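Local coordinates for N-carbamoylsarcosine amidase related protein (Thermoplasma acidophilum, PDB 3EEF) that binds zinc and, as an isochorismatase-family cysteine hydrolase, probably hydrolyses N-carbamoylsarcosine, at residues V7-N12 and L88-Y93; E13-R18 and E74-I79. All blocks are in the same frame, centred on the assembly; numbering follows the deposited sequence.

Contact 1: residues V7-N12 and L88-Y93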
loop_
_atom_site.group_PDB
_atom_site.type_symbol
_atom_site.label_atom_id
_atom_site.label_comp_id
_atom_site.label_asym_id
_atom_site.label_seq_id
_atom_site.Cartn_x
_atom_site.Cartn_y
_atom_site.Cartn_z
ATOM N N VAL A 7 10.143 2.005 -17.806
ATOM C CA VAL A 7 11.515 2.434 -18.078
ATOM C C VAL A 7 12.117 2.996 -16.807
ATOM O O VAL A 7 11.793 4.138 -16.407
ATOM C CB VAL A 7 11.593 3.522 -19.171
ATOM C CG1 VAL A 7 13.025 3.767 -19.502
ATOM C CG2 VAL A 7 10.820 3.128 -20.472
ATOM N N VAL A 8 12.999 2.218 -16.177
ATOM C CA VAL A 8 13.479 2.550 -14.819
ATOM C C VAL A 8 14.771 3.416 -14.764
ATOM O O VAL A 8 15.810 2.975 -15.212
ATOM C CB VAL A 8 13.698 1.259 -13.971
ATOM C CG1 VAL A 8 14.045 1.634 -12.505
ATOM C CG2 VAL A 8 12.433 0.314 -14.055
ATOM N N ASP A 9 14.671 4.642 -14.237
ATOM C CA ASP A 9 15.850 5.481 -13.912
ATOM C C ASP A 9 16.830 5.759 -15.047
ATOM O O ASP A 9 18.050 5.879 -14.824
ATOM C CB ASP A 9 16.620 4.904 -12.695
ATOM C CG ASP A 9 15.938 5.223 -11.360
ATOM O OD1 ASP A 9 15.358 6.335 -11.201
ATOM O OD2 ASP A 9 15.988 4.349 -10.463
HETATM N N MSE A 10 16.322 5.920 -16.258
HETATM C CA MSE A 10 17.195 6.294 -17.366
HETATM C C MSE A 10 17.397 7.805 -17.292
HETATM O O MSE A 10 16.891 8.541 -18.134
HETATM C CB MSE A 10 16.599 5.876 -18.712
HETATM C CG MSE A 10 16.497 4.361 -18.925
HETATM SE SE MSE A 10 18.215 3.480 -19.082
HETATM C CE MSE A 10 18.641 3.859 -20.961
ATOM N N VAL A 11 18.116 8.254 -16.259
ATOM C CA VAL A 11 18.230 9.680 -15.964
ATOM C C VAL A 11 19.692 10.120 -16.054
ATOM O O VAL A 11 20.596 9.298 -16.001
ATOM C CB VAL A 11 17.594 10.036 -14.581
ATOM C CG1 VAL A 11 16.126 9.591 -14.566
ATOM C CG2 VAL A 11 18.367 9.367 -13.420
ATOM N N ASN A 12 19.888 11.422 -16.224
ATOM C CA ASN A 12 21.197 12.021 -16.516
ATOM C C ASN A 12 22.306 11.632 -15.562
ATOM O O ASN A 12 23.397 11.327 -15.987
ATOM C CB ASN A 12 21.071 13.552 -16.565
ATOM C CG ASN A 12 20.428 14.034 -17.859
ATOM O OD1 ASN A 12 20.625 13.439 -18.923
ATOM N ND2 ASN A 12 19.672 15.115 -17.779
ATOM N N LEU A 88 6.727 9.403 -14.067
ATOM C CA LEU A 88 6.449 9.281 -12.650
ATOM C C LEU A 88 7.729 9.610 -11.863
ATOM O O LEU A 88 8.872 9.254 -12.286
ATOM C CB LEU A 88 5.979 7.858 -12.295
ATOM C CG LEU A 88 4.509 7.440 -12.429
ATOM C CD1 LEU A 88 3.882 8.002 -13.702
ATOM C CD2 LEU A 88 4.329 5.909 -12.361
ATOM N N GLU A 89 7.530 10.320 -10.749
ATOM C CA GLU A 89 8.599 10.569 -9.801
ATOM C C GLU A 89 8.484 9.500 -8.747
ATOM O O GLU A 89 7.384 9.214 -8.280
ATOM C CB GLU A 89 8.457 11.948 -9.152
ATOM C CG GLU A 89 8.742 13.128 -10.076
ATOM C CD GLU A 89 8.319 14.440 -9.449
ATOM O OE1 GLU A 89 8.802 14.747 -8.352
ATOM O OE2 GLU A 89 7.479 15.157 -10.033
ATOM N N LYS A 90 9.611 8.911 -8.367
ATOM C CA LYS A 90 9.647 7.931 -7.294
ATOM C C LYS A 90 10.695 8.319 -6.237
ATOM O O LYS A 90 11.665 9.013 -6.544
ATOM C CB LYS A 90 9.911 6.530 -7.861
ATOM C CG LYS A 90 11.327 6.269 -8.398
ATOM C CD LYS A 90 11.469 4.799 -8.814
ATOM C CE LYS A 90 12.860 4.462 -9.257
ATOM N NZ LYS A 90 13.783 4.100 -8.112
ATOM N N HIS A 91 10.492 7.847 -5.007
ATOM C CA HIS A 91 11.362 8.166 -3.875
ATOM C C HIS A 91 12.065 6.951 -3.222
ATOM O O HIS A 91 12.775 7.124 -2.230
ATOM C CB HIS A 91 10.539 8.913 -2.821
ATOM C CG HIS A 91 10.200 10.309 -3.244
ATOM N ND1 HIS A 91 11.007 11.389 -2.948
ATOM C CD2 HIS A 91 9.173 10.791 -3.995
ATOM C CE1 HIS A 91 10.481 12.478 -3.479
ATOM N NE2 HIS A 91 9.368 12.143 -4.118
ATOM N N ALA A 92 11.858 5.760 -3.795
ATOM C CA ALA A 92 12.452 4.501 -3.324
ATOM C C ALA A 92 12.787 3.625 -4.519
ATOM O O ALA A 92 12.502 3.982 -5.698
ATOM C CB ALA A 92 11.479 3.766 -2.367
ATOM N N TYR A 93 13.428 2.497 -4.253
ATOM C CA TYR A 93 13.976 1.681 -5.360
ATOM C C TYR A 93 12.882 1.235 -6.325
ATOM O O TYR A 93 13.019 1.417 -7.545
ATOM C CB TYR A 93 14.717 0.460 -4.831
ATOM C CG TYR A 93 15.923 0.758 -3.946
ATOM C CD1 TYR A 93 16.824 1.788 -4.256
ATOM C CD2 TYR A 93 16.207 -0.040 -2.850
ATOM C CE1 TYR A 93 17.924 2.021 -3.466
ATOM C CE2 TYR A 93 17.312 0.196 -2.048
ATOM C CZ TYR A 93 18.169 1.213 -2.361
ATOM O OH TYR A 93 19.244 1.440 -1.525
#
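Lys90 reaches across to Asp9 with the whole of its flexible chain, joining the end of strand 86-90 to the residue just after strand 3-8, two strands that are not neighbours in the sheet. At CB the side chain sets out toward 7-12, CG lying between the backbone N and the carbonyl carbon (chi1 71°). CG and CD continue the chain in an extended run that spans the gap without yet meeting the other segment. CE is the first atom to touch: it packs against the Asp9 carboxylate, 3.4 Å from OD2 and 3.7 Å from OD1, while Val8 CG1 borders it more loosely at 4.5 Å. A bend at the last torsion (chi4 85°) then turns the tip back toward its own segment. There NZ donates to Ala92 O at 2.7 Å and to Tyr93 O at 2.8 Å, standing well above the latter's carbonyl plane. Against these two bonds the link from NZ to Asp9 OD2 is weak and longer, 3.2 Å, though it forms a salt bridge; Asp50 OD1 makes a second one. Lysine suits this buried place because its long apolar stem crosses the gap while one nitrogen serves several oxygens. Asp9 OD1 accepts from the backbone N of Asp50, a bond that helps to fix how the short, planar carboxylate is turned. Asp50 is itself a zinc ligand, and the zinc ion lies about 5 Å from the nearest atom of the Lys90 side chain. With Cys123 packed on both Asp9 and Lys90, the grouping is consistent with the Asp-Lys-Cys triad of isochorismatase-like cysteine hydrolases. The contact lies at the C-terminal ends of parallel strands 3-8 and 86-90, with strand 45-50 between them; the start of helix 123-133 packs against Val8, Asp9 and Lys90, and helix 22-40 packs against Val7 and Met10.

Contact 2: residues E13-R18 and E74-I79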
loop_
_atom_site.group_PDB
_atom_site.type_symbol
_atom_site.label_atom_id
_atom_site.label_comp_id
_atom_site.label_asym_id
_atom_site.label_seq_id
_atom_site.Cartn_x
_atom_site.Cartn_y
_atom_site.Cartn_z
ATOM N N GLU A 13 22.035 11.623 -14.270
ATOM C CA GLU A 13 23.105 11.372 -13.329
ATOM C C GLU A 13 23.654 9.966 -13.444
ATOM O O GLU A 13 24.815 9.762 -13.142
ATOM C CB GLU A 13 22.656 11.640 -11.896
ATOM C CG GLU A 13 23.730 11.366 -10.831
ATOM C CD GLU A 13 23.373 11.973 -9.504
ATOM O OE1 GLU A 13 22.303 12.607 -9.415
ATOM O OE2 GLU A 13 24.160 11.821 -8.549
ATOM N N PHE A 14 22.833 9.001 -13.868
ATOM C CA PHE A 14 23.312 7.618 -13.993
ATOM C C PHE A 14 23.856 7.273 -15.387
ATOM O O PHE A 14 24.507 6.235 -15.542
ATOM C CB PHE A 14 22.222 6.613 -13.604
ATOM C CG PHE A 14 21.854 6.626 -12.132
ATOM C CD1 PHE A 14 22.795 6.343 -11.166
ATOM C CD2 PHE A 14 20.550 6.867 -11.734
ATOM C CE1 PHE A 14 22.448 6.344 -9.810
ATOM C CE2 PHE A 14 20.186 6.858 -10.389
ATOM C CZ PHE A 14 21.135 6.596 -9.428
ATOM N N ILE A 15 23.594 8.135 -16.377
ATOM C CA ILE A 15 23.974 7.899 -17.780
ATOM C C ILE A 15 25.045 8.891 -18.223
ATOM O O ILE A 15 26.061 8.495 -18.797
ATOM C CB ILE A 15 22.763 8.048 -18.747
ATOM C CG1 ILE A 15 21.675 7.004 -18.460
ATOM C CG2 ILE A 15 23.196 7.881 -20.213
ATOM C CD1 ILE A 15 22.137 5.565 -18.630
ATOM N N HIS A 16 24.801 10.173 -17.963
ATOM C CA HIS A 16 25.672 11.259 -18.421
ATOM C C HIS A 16 26.501 11.898 -17.325
ATOM O O HIS A 16 27.551 12.434 -17.625
ATOM C CB HIS A 16 24.875 12.368 -19.138
ATOM C CG HIS A 16 24.281 11.928 -20.436
ATOM N ND1 HIS A 16 25.039 11.354 -21.437
ATOM C CD2 HIS A 16 23.005 11.950 -20.895
ATOM C CE1 HIS A 16 24.257 11.052 -22.459
ATOM N NE2 HIS A 16 23.019 11.407 -22.160
ATOM N N GLY A 17 26.055 11.846 -16.072
ATOM C CA GLY A 17 26.674 12.667 -15.020
ATOM C C GLY A 17 27.450 11.936 -13.945
ATOM O O GLY A 17 28.213 11.037 -14.225
ATOM N N ARG A 18 27.215 12.312 -12.695
ATOM C CA ARG A 18 28.116 11.990 -11.591
ATOM C C ARG A 18 28.317 10.469 -11.377
ATOM O O ARG A 18 29.411 10.032 -11.009
ATOM C CB ARG A 18 27.592 12.681 -10.323
ATOM C CG ARG A 18 28.469 12.564 -9.099
ATOM C CD ARG A 18 27.864 13.325 -7.914
ATOM N NE ARG A 18 26.793 12.575 -7.270
ATOM C CZ ARG A 18 26.971 11.496 -6.505
ATOM N NH1 ARG A 18 28.180 11.016 -6.278
ATOM N NH2 ARG A 18 25.917 10.881 -5.965
ATOM N N GLU A 74 16.495 14.167 -14.392
ATOM C CA GLU A 74 15.774 14.287 -15.643
ATOM C C GLU A 74 16.135 13.120 -16.572
ATOM O O GLU A 74 17.274 12.626 -16.584
ATOM C CB GLU A 74 16.042 15.648 -16.312
ATOM N N VAL A 75 15.143 12.685 -17.344
ATOM C CA VAL A 75 15.303 11.600 -18.319
ATOM C C VAL A 75 16.291 12.051 -19.384
ATOM O O VAL A 75 16.232 13.190 -19.842
ATOM C CB VAL A 75 13.938 11.234 -19.006
ATOM C CG1 VAL A 75 14.144 10.360 -20.254
ATOM C CG2 VAL A 75 12.963 10.567 -18.007
ATOM N N ILE A 76 17.174 11.152 -19.801
ATOM C CA ILE A 76 18.178 11.505 -20.804
ATOM C C ILE A 76 17.489 11.871 -22.120
ATOM O O ILE A 76 16.446 11.297 -22.457
ATOM C CB ILE A 76 19.233 10.385 -21.007
ATOM C CG1 ILE A 76 18.621 9.134 -21.664
ATOM C CG2 ILE A 76 19.914 10.071 -19.683
ATOM C CD1 ILE A 76 19.643 8.004 -21.877
ATOM N N ASP A 77 18.063 12.840 -22.839
ATOM C CA ASP A 77 17.467 13.394 -24.076
ATOM C C ASP A 77 17.340 12.362 -25.164
ATOM O O ASP A 77 16.390 12.387 -25.930
ATOM C CB ASP A 77 18.282 14.587 -24.602
ATOM C CG ASP A 77 18.156 15.805 -23.711
ATOM O OD1 ASP A 77 17.064 15.998 -23.120
ATOM O OD2 ASP A 77 19.135 16.563 -23.595
ATOM N N GLU A 78 18.285 11.434 -25.204
ATOM C CA GLU A 78 18.265 10.343 -26.182
ATOM C C GLU A 78 16.899 9.648 -26.276
ATOM O O GLU A 78 16.470 9.281 -27.366
ATOM C CB GLU A 78 19.350 9.308 -25.852
ATOM C CG GLU A 78 20.796 9.791 -26.104
ATOM C CD GLU A 78 21.377 10.581 -24.955
ATOM O OE1 GLU A 78 20.621 11.253 -24.230
ATOM O OE2 GLU A 78 22.603 10.532 -24.773
ATOM N N ILE A 79 16.235 9.465 -25.128
ATOM C CA ILE A 79 14.912 8.802 -25.059
ATOM C C ILE A 79 13.894 9.713 -24.370
ATOM O O ILE A 79 13.092 9.287 -23.572
ATOM C CB ILE A 79 14.997 7.416 -24.365
ATOM C CG1 ILE A 79 15.623 7.527 -22.959
ATOM C CG2 ILE A 79 15.806 6.447 -25.219
ATOM C CD1 ILE A 79 15.573 6.242 -22.183
#
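Ile15, the last residue of the short helix 12-15, and His16 just after it meet Ile76 and Glu78 of a loop that includes a 3-10 turn, with isoleucines packed inside and a His-carboxylate hydrogen bond nearer the surface. The apolar part centres on Ile76. Its CG2 presses on Ile15 CB at 3.6 Å, and its CD1 reaches Ile15 CG2 at 3.9 Å, the two side chains crossing at about a right angle. Branched, wholly apolar isoleucine fits here, because Ile15 also rests on Ala24 and Leu118 and Ile76 on Val28. Histidine joins this packing too: His16 CD2 lies 3.8 Å from Ile76 CG2, and Ile15 CG2 sits over the centre of one ring face.

Ionic pairing appears within 13-18, where Arg18 NE bonds weakly to Glu13 OE2 at 3.0 Å in a salt bridge that spans the turn through Gly17. Glu13 OE1 is taken by the backbone N of Ser66.

Polar contact across the segments falls to Glu78. Its chain bends at chi2 (84°), bringing the carboxylate round to the imidazole edge, and ring and carboxylate lie nearly coplanar. The resulting bond is straight: His16 NE2 donates in its ring plane to the syn side of Glu78 OE1, 3.2 Å away, at an N-H...O angle of 172°.

In the fold
Contacts 1 and 2 lie about 11 Å apart, centre to centre, within the same isochorismatase-type domain, built on a six-stranded parallel sheet. Along the chain the order is 7-12, 13-18, 74-79, 88-93, so contact 2 falls entirely within the span that contact 1 closes. Segments 7-12 and 13-18 run on directly, strand 3-8 leading into helix 12-15, and Asn12 ties the two contacts: its backbone N probably bonds to Glu74 O at 2.9 Å, and its O to Gly17 N at 2.7 Å. Contact 1 is buried beside the zinc site, while contact 2 joins helix 12-15 to the 74-79 loop farther out, with its His16–Glu78 pair nearer the surface.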